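Side-chain contacts in iron-regulated ABC transporter siderophore-binding protein SirA (Staphylococcus aureus subsp. aureus, PDB 3MWF), which binds the ferric siderophore staphyloferrin B and probably hands it to an ABC transporter for iron uptake into the cell: residues V166-D171 / S243-S248; K194-Q199 / I215-A220; I175-Y180 / F190-D195. One frame throughout, in Å; residues are numbered along the deposited sequence.

How the contacts relate
Following the chain, contact 1 opens first, on strand 163-168, and closes its loop 72 residues later on helix 236-246. The other two lie within that loop. Contact 3 joins the end of strand 173-176 and the start of helix 179-187 to the loop leading into helix 194-201; contact 2 then starts on that same helix, shares Lys194 and Asp195 with contact 3, and ends before strand 222-227. Contacts 2 and 3 are therefore consecutive, with centres about 7 Å apart, while contact 1 lies 17 to 18 Å from both. Together they tie helices and loops to the five-stranded sheet of one lobe, and contacts 1 and 3 also reach staphyloferrin B.

Contact 1 (V166-D171 / S243-S248); sequences VNFRAD and SEWTSS. With SE8 (5-[(2-{[(3S)-5-{[(2S)-2-amino-2-carboxyethyl]amino}-3-carboxy-3-hydroxy-5-oxopentanoyl]amino}ethyl)amino]-2,5-dioxopentanoic acid), chain C.
The ring of Phe168, at the end of strand 163-168, meets helix 236-246 at Trp245 and Thr246. CE1 comes to 3.5 Å from CB of Trp245, and CZ lies 3.7 Å from CG2 of Thr246, so two adjacent ring atoms touch two consecutive residues, both approaching obliquely. Phe168 holds CG beside its own backbone N (chi1 -64°), which carries the ring across to the helix. Trp245 starts out toward the strand, but its indole then turns away: the phenyl and the five-membered ring stand 6.0 Å apart between centroids with planes at 59°, and CB rather than the indole makes the nearest contact. Thr246 presents its methyl to Phe168, while OG1 bonds to the carbonyl oxygen of Glu242 one turn back. CG1 of Val166 lies over one face of the phenyl ring, offset toward its rim, and the indole of Trp245 makes a cation-pi contact with Lys212.

Next to Phe168 along the chain, Arg169 serves the ligand. Its chain bends at chi2 (-136°), and NE gives a bond of 2.8 Å to OD1 of Asn167, on a lone pair in the carbonyl plane. The amide that receives it is held in turn through ND2 by the carbonyl oxygens of Val226 and Ser228. With its rotation fixed this way, the guanidinium sends both NH1 and NH2 to O22 of SE8, each at 3.0 Å, with the oxygen at the edge of the group and near its plane. Aliphatic and aromatic packing thus fastens the strand to the helix, while the adjoining polar relay from Asn167 through Arg169 orients a forked donor to a single amide oxygen of the siderophore.

Contact 2 (K194-Q199 / I215-A220); sequences KDLQKQ and IPLMNA
Leu217 and Leu196 have nearly the same conformation, chi1 -170° and -174° with chi2 close to 60° in both, and each places CG opposite its backbone N so that the branched ends meet. Their side chains cross at about a right angle. CD1 of Leu217 pushes in against the helix backbone, 3.6 Å from N of Leu196 and 3.8 Å from C of Asp195, while CG, the branch point of Leu217, lies 4.1 Å from CD1 of Leu196. The same Leu217 methyl, CD1, also rests on Asp195, 3.8 Å from its CB, with the carboxylate alongside (OD2 of Asp195 3.9 Å from CD1 of Leu217), on an exposed residue. Conversely, CB and both methyls of Leu196 gather round the carbonyl oxygen of Leu217, with CB of Leu196 3.9 Å from O of Leu217.

Asn193, the N-cap residue of helix 194-201, ties helix and loop together: its ND2 bonds the carbonyl oxygens of Leu217 and Asn219, and its OD1 takes the N of Leu196. Beyond the leucine pair, Leu196 reaches Ile175 and Ile207 of the sheet, and Met218 turns from the helix to Thr173, Ile175 and Leu209. This is plain apolar packing of a helix N-terminal turn on a 3-10 turn, where helix 194-201 and the 215-218 turn sit together against the mixed sheet of one lobe of a periplasmic-binding-protein fold.

Contact 3 (I175-Y180 / F190-D195); sequences IYAGGY and FKRNKD. With SE8 (5-[(2-{[(3S)-5-{[(2S)-2-amino-2-carboxyethyl]amino}-3-carboxy-3-hydroxy-5-oxopentanoyl]amino}ethyl)amino]-2,5-dioxopentanoic acid), chain C.
NE and NH2 of Arg192 converge on the carbonyl oxygen of Ala177, at 2.9 Å and 2.8 Å. Both donors come from the same face of the carbonyl, above its plane rather than within it, NE 54° and NH2 39° out, and the N-H directions are bent to about 136° in each case. The oxygen in turn lies near the guanidinium edge, slightly tilted from its plane. Arg192 can reach that far because its chain is extended from CG to NE, starting with CG beside the backbone N.

This is the close part of the contact. The other approaches between the two segments are looser: CB of Ala177 comes no nearer than 4.3 Å to NE of Arg192, and CA of Gly178 stays 4.3 Å from NH2 of Arg192. Ala177 is nonetheless buried, for its methyl packs instead on Leu196, Val200 and Ile207, which makes its other surroundings apolar. The solvent side lies at Arg192, which is partly exposed; its remaining terminal nitrogen, NH1, is taken by OE1 of Gln197, so all three guanidinium nitrogens have partners.

The ligand end lies one residue before Ala177. Tyr176, the centre of an inverse gamma turn, carries its ring to the ligand, and OH gives a bond of 2.6 Å to the carboxylate oxygen O24 of SE8, which lies at the ring edge near its plane. Arg174 NH1 bonds to the same hydroxyl, and Arg169 packs beside it. A positive group holding the backbone just past a ligand-binding tyrosine implies that the turn is tied to the loop that leads into helix 194-201, while the phenol, next to arginines, would probably be made a stronger donor to the siderophore carboxylate.

Contact 1 (V166-D171 / S243-S248)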
loop_
_atom_site.group_PDB
_atom_site.type_symbol
_atom_site.label_atom_id
_atom_site.label_comp_id
_atom_site.label_asym_id
_atom_site.label_seq_id
_atom_site.Cartn_x
_atom_site.Cartn_y
_atom_site.Cartn_z
ATOM N N VAL A 166 5.432 0.024 -12.478
ATOM C CA VAL A 166 5.120 1.216 -13.294
ATOM C C VAL A 166 3.618 1.402 -13.256
ATOM O O VAL A 166 2.867 0.447 -13.543
ATOM C CB VAL A 166 5.592 1.023 -14.746
ATOM C CG1 VAL A 166 5.137 2.172 -15.646
ATOM C CG2 VAL A 166 7.157 0.877 -14.777
ATOM N N ASN A 167 3.204 2.619 -12.917
ATOM C CA ASN A 167 1.768 2.950 -12.771
ATOM C C ASN A 167 1.399 4.024 -13.765
ATOM O O ASN A 167 1.877 5.181 -13.691
ATOM C CB ASN A 167 1.535 3.399 -11.317
ATOM C CG ASN A 167 0.249 4.218 -11.093
ATOM O OD1 ASN A 167 0.286 5.199 -10.342
ATOM N ND2 ASN A 167 -0.873 3.830 -11.724
ATOM N N PHE A 168 0.541 3.659 -14.723
ATOM C CA PHE A 168 0.042 4.661 -15.658
ATOM C C PHE A 168 -1.148 5.385 -15.030
ATOM O O PHE A 168 -2.079 4.729 -14.522
ATOM C CB PHE A 168 -0.343 4.021 -16.988
ATOM C CG PHE A 168 0.832 3.422 -17.694
ATOM C CD1 PHE A 168 1.878 4.248 -18.084
ATOM C CD2 PHE A 168 0.918 2.055 -17.912
ATOM C CE1 PHE A 168 2.997 3.733 -18.710
ATOM C CE2 PHE A 168 2.051 1.514 -18.570
ATOM C CZ PHE A 168 3.097 2.366 -18.952
ATOM N N ARG A 169 -1.082 6.716 -15.024
ATOM C CA ARG A 169 -2.177 7.546 -14.463
ATOM C C ARG A 169 -2.796 8.332 -15.600
ATOM O O ARG A 169 -2.431 8.144 -16.754
ATOM C CB ARG A 169 -1.646 8.485 -13.390
ATOM C CG ARG A 169 -1.013 7.752 -12.191
ATOM C CD ARG A 169 -1.478 8.378 -10.843
ATOM N NE ARG A 169 -1.381 7.347 -9.823
ATOM C CZ ARG A 169 -2.168 7.207 -8.786
ATOM N NH1 ARG A 169 -3.210 8.041 -8.548
ATOM N NH2 ARG A 169 -1.911 6.202 -7.982
ATOM N N ALA A 170 -3.737 9.213 -15.288
ATOM C CA ALA A 170 -4.455 9.939 -16.341
ATOM C C ALA A 170 -3.582 10.950 -17.111
ATOM O O ALA A 170 -3.826 11.219 -18.303
ATOM C CB ALA A 170 -5.701 10.663 -15.718
ATOM N N ASP A 171 -2.588 11.527 -16.430
ATOM C CA ASP A 171 -1.822 12.660 -16.989
ATOM C C ASP A 171 -0.322 12.560 -16.680
ATOM O O ASP A 171 0.421 13.528 -16.868
ATOM C CB ASP A 171 -2.380 13.995 -16.460
ATOM C CG ASP A 171 -2.349 14.082 -14.924
ATOM O OD1 ASP A 171 -1.815 13.154 -14.246
ATOM O OD2 ASP A 171 -2.888 15.076 -14.377
ATOM N N SER A 243 -1.190 3.614 -23.514
ATOM C CA SER A 243 -1.000 3.459 -24.959
ATOM C C SER A 243 0.171 4.289 -25.484
ATOM O O SER A 243 1.029 3.754 -26.194
ATOM C CB SER A 243 -2.279 3.829 -25.710
ATOM O OG SER A 243 -2.046 3.706 -27.113
ATOM N N GLU A 244 0.214 5.566 -25.111
ATOM C CA GLU A 244 1.263 6.498 -25.544
ATOM C C GLU A 244 2.648 6.106 -25.030
ATOM O O GLU A 244 3.633 6.101 -25.800
ATOM C CB GLU A 244 0.906 7.922 -25.131
ATOM C CG GLU A 244 -0.271 8.424 -25.988
ATOM C CD GLU A 244 -0.927 9.693 -25.498
ATOM O OE1 GLU A 244 -0.607 10.185 -24.390
ATOM O OE2 GLU A 244 -1.792 10.191 -26.250
ATOM N N TRP A 245 2.725 5.787 -23.740
ATOM C CA TRP A 245 4.014 5.428 -23.136
ATOM C C TRP A 245 4.536 4.080 -23.632
ATOM O O TRP A 245 5.733 3.962 -23.927
ATOM C CB TRP A 245 3.968 5.478 -21.598
ATOM C CG TRP A 245 3.943 6.891 -21.060
ATOM C CD1 TRP A 245 3.008 7.853 -21.326
ATOM C CD2 TRP A 245 4.907 7.500 -20.179
ATOM N NE1 TRP A 245 3.321 9.035 -20.659
ATOM C CE2 TRP A 245 4.486 8.846 -19.962
ATOM C CE3 TRP A 245 6.087 7.045 -19.554
ATOM C CZ2 TRP A 245 5.188 9.736 -19.126
ATOM C CZ3 TRP A 245 6.807 7.946 -18.732
ATOM C CH2 TRP A 245 6.337 9.278 -18.529
ATOM N N THR A 246 3.661 3.083 -23.758
ATOM C CA THR A 246 4.104 1.723 -24.136
ATOM C C THR A 246 4.391 1.634 -25.645
ATOM O O THR A 246 5.036 0.682 -26.085
ATOM C CB THR A 246 3.159 0.584 -23.690
ATOM O OG1 THR A 246 1.865 0.737 -24.314
ATOM C CG2 THR A 246 3.039 0.530 -22.127
ATOM N N SER A 247 3.951 2.646 -26.390
ATOM C CA SER A 247 4.174 2.762 -27.843
ATOM C C SER A 247 5.506 3.437 -28.188
ATOM O O SER A 247 5.907 3.469 -29.361
ATOM C CB SER A 247 3.051 3.590 -28.482
ATOM O OG SER A 247 1.899 2.796 -28.560
ATOM N N SER A 248 6.189 3.982 -27.178
ATOM C CA SER A 248 7.408 4.757 -27.406
ATOM C C SER A 248 8.609 3.856 -27.665
ATOM O O SER A 248 8.674 2.709 -27.190
ATOM C CB SER A 248 7.716 5.674 -26.214
ATOM O OG SER A 248 7.988 4.863 -25.093
HETATM C C1 SE8 C . -4.517 11.003 -3.680
HETATM C C2 SE8 C . -4.548 10.369 -5.043
HETATM C C3 SE8 C . -5.441 9.137 -5.046
HETATM N N4 SE8 C . -4.919 8.056 -4.217
HETATM C C5 SE8 C . -4.169 7.093 -4.714
HETATM C C6 SE8 C . -3.557 6.131 -3.727
HETATM C C7 SE8 C . -2.261 6.696 -3.147
HETATM C C8 SE8 C . -1.787 5.751 -2.027
HETATM C C9 SE8 C . -0.388 6.055 -1.494
HETATM N N10 SE8 C . -0.008 7.330 -1.428
HETATM C C11 SE8 C . 1.299 7.637 -0.894
HETATM C C12 SE8 C . 1.187 8.502 0.350
HETATM N N13 SE8 C . 2.432 9.196 0.651
HETATM C C14 SE8 C . 2.816 10.371 0.069
HETATM C C15 SE8 C . 1.793 11.231 -0.612
HETATM C C16 SE8 C . 1.648 10.565 -1.958
HETATM C C17 SE8 C . 0.293 10.654 -2.590
HETATM C C18 SE8 C . 0.315 11.231 -3.924
HETATM O O19 SE8 C . -5.525 11.655 -3.301
HETATM O O20 SE8 C . -3.474 10.898 -3.004
HETATM N N21 SE8 C . -3.170 10.018 -5.440
HETATM O O22 SE8 C . -3.944 6.948 -5.900
HETATM C C23 SE8 C . -1.224 6.861 -4.244
HETATM O O24 SE8 C . -0.628 5.848 -4.688
HETATM O O25 SE8 C . -0.961 8.009 -4.683
HETATM O O26 SE8 C . -2.521 8.019 -2.644
HETATM O O27 SE8 C . 0.331 5.131 -1.128
HETATM O O28 SE8 C . 3.973 10.749 0.049
HETATM O O29 SE8 C . -0.721 10.153 -2.094
HETATM O O30 SE8 C . -0.586 10.930 -4.699
HETATM O O31 SE8 C . 1.264 11.980 -4.272
#

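Contact 2 (K194-Q199 / I215-A220)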
loop_
_atom_site.group_PDB
_atom_site.type_symbol
_atom_site.label_atom_id
_atom_site.label_comp_id
_atom_site.label_asym_id
_atom_site.label_seq_id
_atom_site.Cartn_x
_atom_site.Cartn_y
_atom_site.Cartn_z
ATOM N N LYS A 194 20.476 0.678 -10.853
ATOM C CA LYS A 194 21.262 1.574 -10.022
ATOM C C LYS A 194 20.677 2.985 -9.912
ATOM O O LYS A 194 20.639 3.551 -8.823
ATOM C CB LYS A 194 22.726 1.609 -10.508
ATOM C CG LYS A 194 23.579 2.638 -9.770
ATOM C CD LYS A 194 25.039 2.583 -10.224
ATOM C CE LYS A 194 25.875 3.616 -9.479
ATOM N NZ LYS A 194 27.354 3.379 -9.736
ATOM N N ASP A 195 20.179 3.517 -11.021
ATOM C CA ASP A 195 19.664 4.887 -10.992
ATOM C C ASP A 195 18.382 4.964 -10.144
ATOM O O ASP A 195 18.165 5.896 -9.351
ATOM C CB ASP A 195 19.447 5.383 -12.423
ATOM C CG ASP A 195 19.586 6.929 -12.546
ATOM O OD1 ASP A 195 20.036 7.615 -11.586
ATOM O OD2 ASP A 195 19.215 7.446 -13.602
ATOM N N LEU A 196 17.519 3.965 -10.295
ATOM C CA LEU A 196 16.297 3.910 -9.474
ATOM C C LEU A 196 16.629 3.724 -7.985
ATOM O O LEU A 196 15.991 4.328 -7.102
ATOM C CB LEU A 196 15.414 2.756 -9.992
ATOM C CG LEU A 196 14.036 2.651 -9.353
ATOM C CD1 LEU A 196 13.248 3.903 -9.610
ATOM C CD2 LEU A 196 13.310 1.450 -9.981
ATOM N N GLN A 197 17.641 2.891 -7.697
ATOM C CA GLN A 197 18.012 2.648 -6.312
ATOM C C GLN A 197 18.563 3.934 -5.697
ATOM O O GLN A 197 18.305 4.235 -4.507
ATOM C CB GLN A 197 19.040 1.512 -6.204
ATOM C CG GLN A 197 19.384 1.146 -4.769
ATOM C CD GLN A 197 18.190 0.700 -3.998
ATOM O OE1 GLN A 197 17.376 -0.095 -4.507
ATOM N NE2 GLN A 197 18.029 1.238 -2.791
ATOM N N LYS A 198 19.292 4.704 -6.511
ATOM C CA LYS A 198 19.810 5.994 -6.040
ATOM C C LYS A 198 18.658 6.916 -5.619
ATOM O O LYS A 198 18.780 7.645 -4.627
ATOM C CB LYS A 198 20.665 6.682 -7.123
ATOM C CG LYS A 198 21.206 8.053 -6.676
ATOM C CD LYS A 198 22.246 8.629 -7.647
ATOM C CE LYS A 198 23.690 8.184 -7.323
ATOM N NZ LYS A 198 24.212 7.151 -8.270
ATOM N N GLN A 199 17.547 6.908 -6.368
ATOM C CA GLN A 199 16.363 7.696 -5.990
ATOM C C GLN A 199 15.823 7.272 -4.629
ATOM O O GLN A 199 15.524 8.109 -3.753
ATOM C CB GLN A 199 15.278 7.587 -7.064
ATOM C CG GLN A 199 15.754 8.082 -8.416
ATOM C CD GLN A 199 16.256 9.506 -8.339
ATOM O OE1 GLN A 199 15.530 10.392 -7.940
ATOM N NE2 GLN A 199 17.512 9.718 -8.719
ATOM N N ILE A 215 11.617 7.141 -19.298
ATOM C CA ILE A 215 11.301 5.712 -19.291
ATOM C C ILE A 215 12.492 4.802 -18.906
ATOM O O ILE A 215 12.304 3.823 -18.176
ATOM C CB ILE A 215 10.613 5.295 -20.604
ATOM C CG1 ILE A 215 9.137 5.739 -20.538
ATOM C CG2 ILE A 215 10.738 3.781 -20.823
ATOM C CD1 ILE A 215 8.408 5.689 -21.897
ATOM N N PRO A 216 13.729 5.135 -19.337
ATOM C CA PRO A 216 14.834 4.276 -18.901
ATOM C C PRO A 216 14.990 4.053 -17.400
ATOM O O PRO A 216 15.578 3.053 -17.002
ATOM C CB PRO A 216 16.062 4.986 -19.493
ATOM C CG PRO A 216 15.518 5.536 -20.789
ATOM C CD PRO A 216 14.164 6.076 -20.390
ATOM N N LEU A 217 14.494 4.981 -16.569
ATOM C CA LEU A 217 14.526 4.809 -15.129
ATOM C C LEU A 217 13.744 3.565 -14.667
ATOM O O LEU A 217 14.000 3.039 -13.574
ATOM C CB LEU A 217 14.042 6.094 -14.413
ATOM C CG LEU A 217 14.202 6.210 -12.891
ATOM C CD1 LEU A 217 15.685 6.101 -12.494
ATOM C CD2 LEU A 217 13.595 7.546 -12.359
ATOM N N MET A 218 12.807 3.115 -15.504
ATOM C CA MET A 218 11.986 1.946 -15.230
ATOM C C MET A 218 12.715 0.635 -15.474
ATOM O O MET A 218 12.169 -0.443 -15.200
ATOM C CB MET A 218 10.773 1.964 -16.187
ATOM C CG MET A 218 9.903 3.193 -16.002
ATOM S SD MET A 218 8.644 3.147 -17.300
ATOM C CE MET A 218 7.826 4.677 -16.917
ATOM N N ASN A 219 13.923 0.690 -16.051
ATOM C CA ASN A 219 14.530 -0.559 -16.522
ATOM C C ASN A 219 14.641 -1.624 -15.431
ATOM O O ASN A 219 14.977 -1.326 -14.292
ATOM C CB ASN A 219 15.911 -0.319 -17.158
ATOM C CG ASN A 219 16.309 -1.478 -18.064
ATOM O OD1 ASN A 219 15.440 -2.127 -18.687
ATOM N ND2 ASN A 219 17.606 -1.783 -18.104
ATOM N N ALA A 220 14.349 -2.874 -15.797
ATOM C CA ALA A 220 14.283 -3.981 -14.872
ATOM C C ALA A 220 14.262 -5.268 -15.678
ATOM O O ALA A 220 13.998 -5.247 -16.888
ATOM C CB ALA A 220 13.003 -3.882 -14.025
#

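Contact 3 (I175-Y180 / F190-D195)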
loop_
_atom_site.group_PDB
_atom_site.type_symbol
_atom_site.label_atom_id
_atom_site.label_comp_id
_atom_site.label_asym_id
_atom_site.label_seq_id
_atom_site.Cartn_x
_atom_site.Cartn_y
_atom_site.Cartn_z
ATOM N N ILE A 175 6.665 5.555 -10.908
ATOM C CA ILE A 175 7.325 4.286 -10.537
ATOM C C ILE A 175 7.187 4.158 -9.039
ATOM O O ILE A 175 7.591 5.069 -8.309
ATOM C CB ILE A 175 8.849 4.288 -10.893
ATOM C CG1 ILE A 175 9.023 4.585 -12.379
ATOM C CG2 ILE A 175 9.478 2.944 -10.441
ATOM C CD1 ILE A 175 10.555 4.830 -12.790
ATOM N N TYR A 176 6.602 3.045 -8.569
ATOM C CA TYR A 176 6.488 2.784 -7.133
ATOM C C TYR A 176 7.747 2.022 -6.749
ATOM O O TYR A 176 7.736 0.808 -6.654
ATOM C CB TYR A 176 5.186 2.017 -6.788
ATOM C CG TYR A 176 4.013 2.942 -6.780
ATOM C CD1 TYR A 176 3.528 3.483 -7.972
ATOM C CD2 TYR A 176 3.398 3.307 -5.570
ATOM C CE1 TYR A 176 2.463 4.406 -7.974
ATOM C CE2 TYR A 176 2.336 4.212 -5.555
ATOM C CZ TYR A 176 1.870 4.758 -6.760
ATOM O OH TYR A 176 0.831 5.659 -6.795
ATOM N N ALA A 177 8.840 2.777 -6.593
ATOM C CA ALA A 177 10.158 2.225 -6.267
ATOM C C ALA A 177 10.137 1.683 -4.850
ATOM O O ALA A 177 10.491 0.524 -4.598
ATOM C CB ALA A 177 11.243 3.321 -6.439
ATOM N N GLY A 178 9.661 2.537 -3.949
ATOM C CA GLY A 178 9.170 2.155 -2.642
ATOM C C GLY A 178 7.651 2.163 -2.725
ATOM O O GLY A 178 7.049 1.610 -3.663
ATOM N N GLY A 179 7.019 2.819 -1.773
ATOM C CA GLY A 179 5.573 2.748 -1.706
ATOM C C GLY A 179 5.112 1.330 -1.387
ATOM O O GLY A 179 5.912 0.465 -0.983
ATOM N N TYR A 180 3.816 1.087 -1.539
ATOM C CA TYR A 180 3.263 -0.182 -1.078
ATOM C C TYR A 180 3.932 -1.385 -1.742
ATOM O O TYR A 180 4.464 -2.262 -1.025
ATOM C CB TYR A 180 1.752 -0.250 -1.355
ATOM C CG TYR A 180 1.157 -1.478 -0.723
ATOM C CD1 TYR A 180 0.994 -1.551 0.677
ATOM C CD2 TYR A 180 0.783 -2.577 -1.507
ATOM C CE1 TYR A 180 0.474 -2.692 1.261
ATOM C CE2 TYR A 180 0.256 -3.736 -0.902
ATOM C CZ TYR A 180 0.113 -3.772 0.461
ATOM O OH TYR A 180 -0.426 -4.873 1.075
ATOM N N PHE A 190 13.809 -8.721 -4.540
ATOM C CA PHE A 190 13.990 -8.084 -5.828
ATOM C C PHE A 190 14.859 -6.869 -5.621
ATOM O O PHE A 190 14.784 -6.244 -4.573
ATOM C CB PHE A 190 12.644 -7.633 -6.409
ATOM C CG PHE A 190 11.785 -8.787 -6.905
ATOM C CD1 PHE A 190 11.985 -9.321 -8.182
ATOM C CD2 PHE A 190 10.777 -9.309 -6.096
ATOM C CE1 PHE A 190 11.191 -10.364 -8.657
ATOM C CE2 PHE A 190 9.969 -10.398 -6.560
ATOM C CZ PHE A 190 10.180 -10.913 -7.818
ATOM N N LYS A 191 15.652 -6.536 -6.633
ATOM C CA LYS A 191 16.509 -5.342 -6.587
ATOM C C LYS A 191 16.065 -4.331 -7.632
ATOM O O LYS A 191 15.119 -4.567 -8.393
ATOM C CB LYS A 191 17.980 -5.730 -6.811
ATOM C CG LYS A 191 18.497 -6.706 -5.793
ATOM C CD LYS A 191 18.373 -6.212 -4.379
ATOM C CE LYS A 191 18.796 -7.287 -3.346
ATOM N NZ LYS A 191 18.590 -6.828 -1.950
ATOM N N ARG A 192 16.741 -3.172 -7.646
ATOM C CA ARG A 192 16.397 -2.086 -8.563
ATOM C C ARG A 192 17.615 -1.691 -9.381
ATOM O O ARG A 192 18.757 -1.837 -8.903
ATOM C CB ARG A 192 15.948 -0.856 -7.762
ATOM C CG ARG A 192 14.824 -1.157 -6.779
ATOM C CD ARG A 192 14.338 0.118 -6.106
ATOM N NE ARG A 192 13.316 -0.140 -5.075
ATOM C CZ ARG A 192 13.546 -0.345 -3.778
ATOM N NH1 ARG A 192 14.802 -0.343 -3.295
ATOM N NH2 ARG A 192 12.525 -0.555 -2.949
ATOM N N ASN A 193 17.393 -1.163 -10.579
ATOM C CA ASN A 193 18.509 -0.636 -11.376
ATOM C C ASN A 193 19.193 0.458 -10.580
ATOM O O ASN A 193 18.584 1.084 -9.709
ATOM C CB ASN A 193 18.088 -0.203 -12.788
ATOM C CG ASN A 193 17.337 1.105 -12.810
ATOM O OD1 ASN A 193 17.909 2.181 -12.510
ATOM N ND2 ASN A 193 16.066 1.051 -13.209
ATOM N N LYS A 194 20.476 0.678 -10.853
ATOM C CA LYS A 194 21.262 1.574 -10.022
ATOM C C LYS A 194 20.677 2.985 -9.912
ATOM O O LYS A 194 20.639 3.551 -8.823
ATOM C CB LYS A 194 22.726 1.609 -10.508
ATOM C CG LYS A 194 23.579 2.638 -9.770
ATOM C CD LYS A 194 25.039 2.583 -10.224
ATOM C CE LYS A 194 25.875 3.616 -9.479
ATOM N NZ LYS A 194 27.354 3.379 -9.736
ATOM N N ASP A 195 20.179 3.517 -11.021
ATOM C CA ASP A 195 19.664 4.887 -10.992
ATOM C C ASP A 195 18.382 4.964 -10.144
ATOM O O ASP A 195 18.165 5.896 -9.351
ATOM C CB ASP A 195 19.447 5.383 -12.423
ATOM C CG ASP A 195 19.586 6.929 -12.546
ATOM O OD1 ASP A 195 20.036 7.615 -11.586
ATOM O OD2 ASP A 195 19.215 7.446 -13.602
HETATM C C1 SE8 C . -4.517 11.003 -3.680
HETATM C C2 SE8 C . -4.548 10.369 -5.043
HETATM C C3 SE8 C . -5.441 9.137 -5.046
HETATM N N4 SE8 C . -4.919 8.056 -4.217
HETATM C C5 SE8 C . -4.169 7.093 -4.714
HETATM C C6 SE8 C . -3.557 6.131 -3.727
HETATM C C7 SE8 C . -2.261 6.696 -3.147
HETATM C C8 SE8 C . -1.787 5.751 -2.027
HETATM C C9 SE8 C . -0.388 6.055 -1.494
HETATM N N10 SE8 C . -0.008 7.330 -1.428
HETATM C C11 SE8 C . 1.299 7.637 -0.894
HETATM C C12 SE8 C . 1.187 8.502 0.350
HETATM N N13 SE8 C . 2.432 9.196 0.651
HETATM C C14 SE8 C . 2.816 10.371 0.069
HETATM C C15 SE8 C . 1.793 11.231 -0.612
HETATM C C16 SE8 C . 1.648 10.565 -1.958
HETATM C C17 SE8 C . 0.293 10.654 -2.590
HETATM C C18 SE8 C . 0.315 11.231 -3.924
HETATM O O19 SE8 C . -5.525 11.655 -3.301
HETATM O O20 SE8 C . -3.474 10.898 -3.004
HETATM N N21 SE8 C . -3.170 10.018 -5.440
HETATM O O22 SE8 C . -3.944 6.948 -5.900
HETATM C C23 SE8 C . -1.224 6.861 -4.244
HETATM O O24 SE8 C . -0.628 5.848 -4.688
HETATM O O25 SE8 C . -0.961 8.009 -4.683
HETATM O O26 SE8 C . -2.521 8.019 -2.644
HETATM O O27 SE8 C . 0.331 5.131 -1.128
HETATM O O28 SE8 C . 3.973 10.749 0.049
HETATM O O29 SE8 C . -0.721 10.153 -2.094
HETATM O O30 SE8 C . -0.586 10.930 -4.699
HETATM O O31 SE8 C . 1.264 11.980 -4.272
#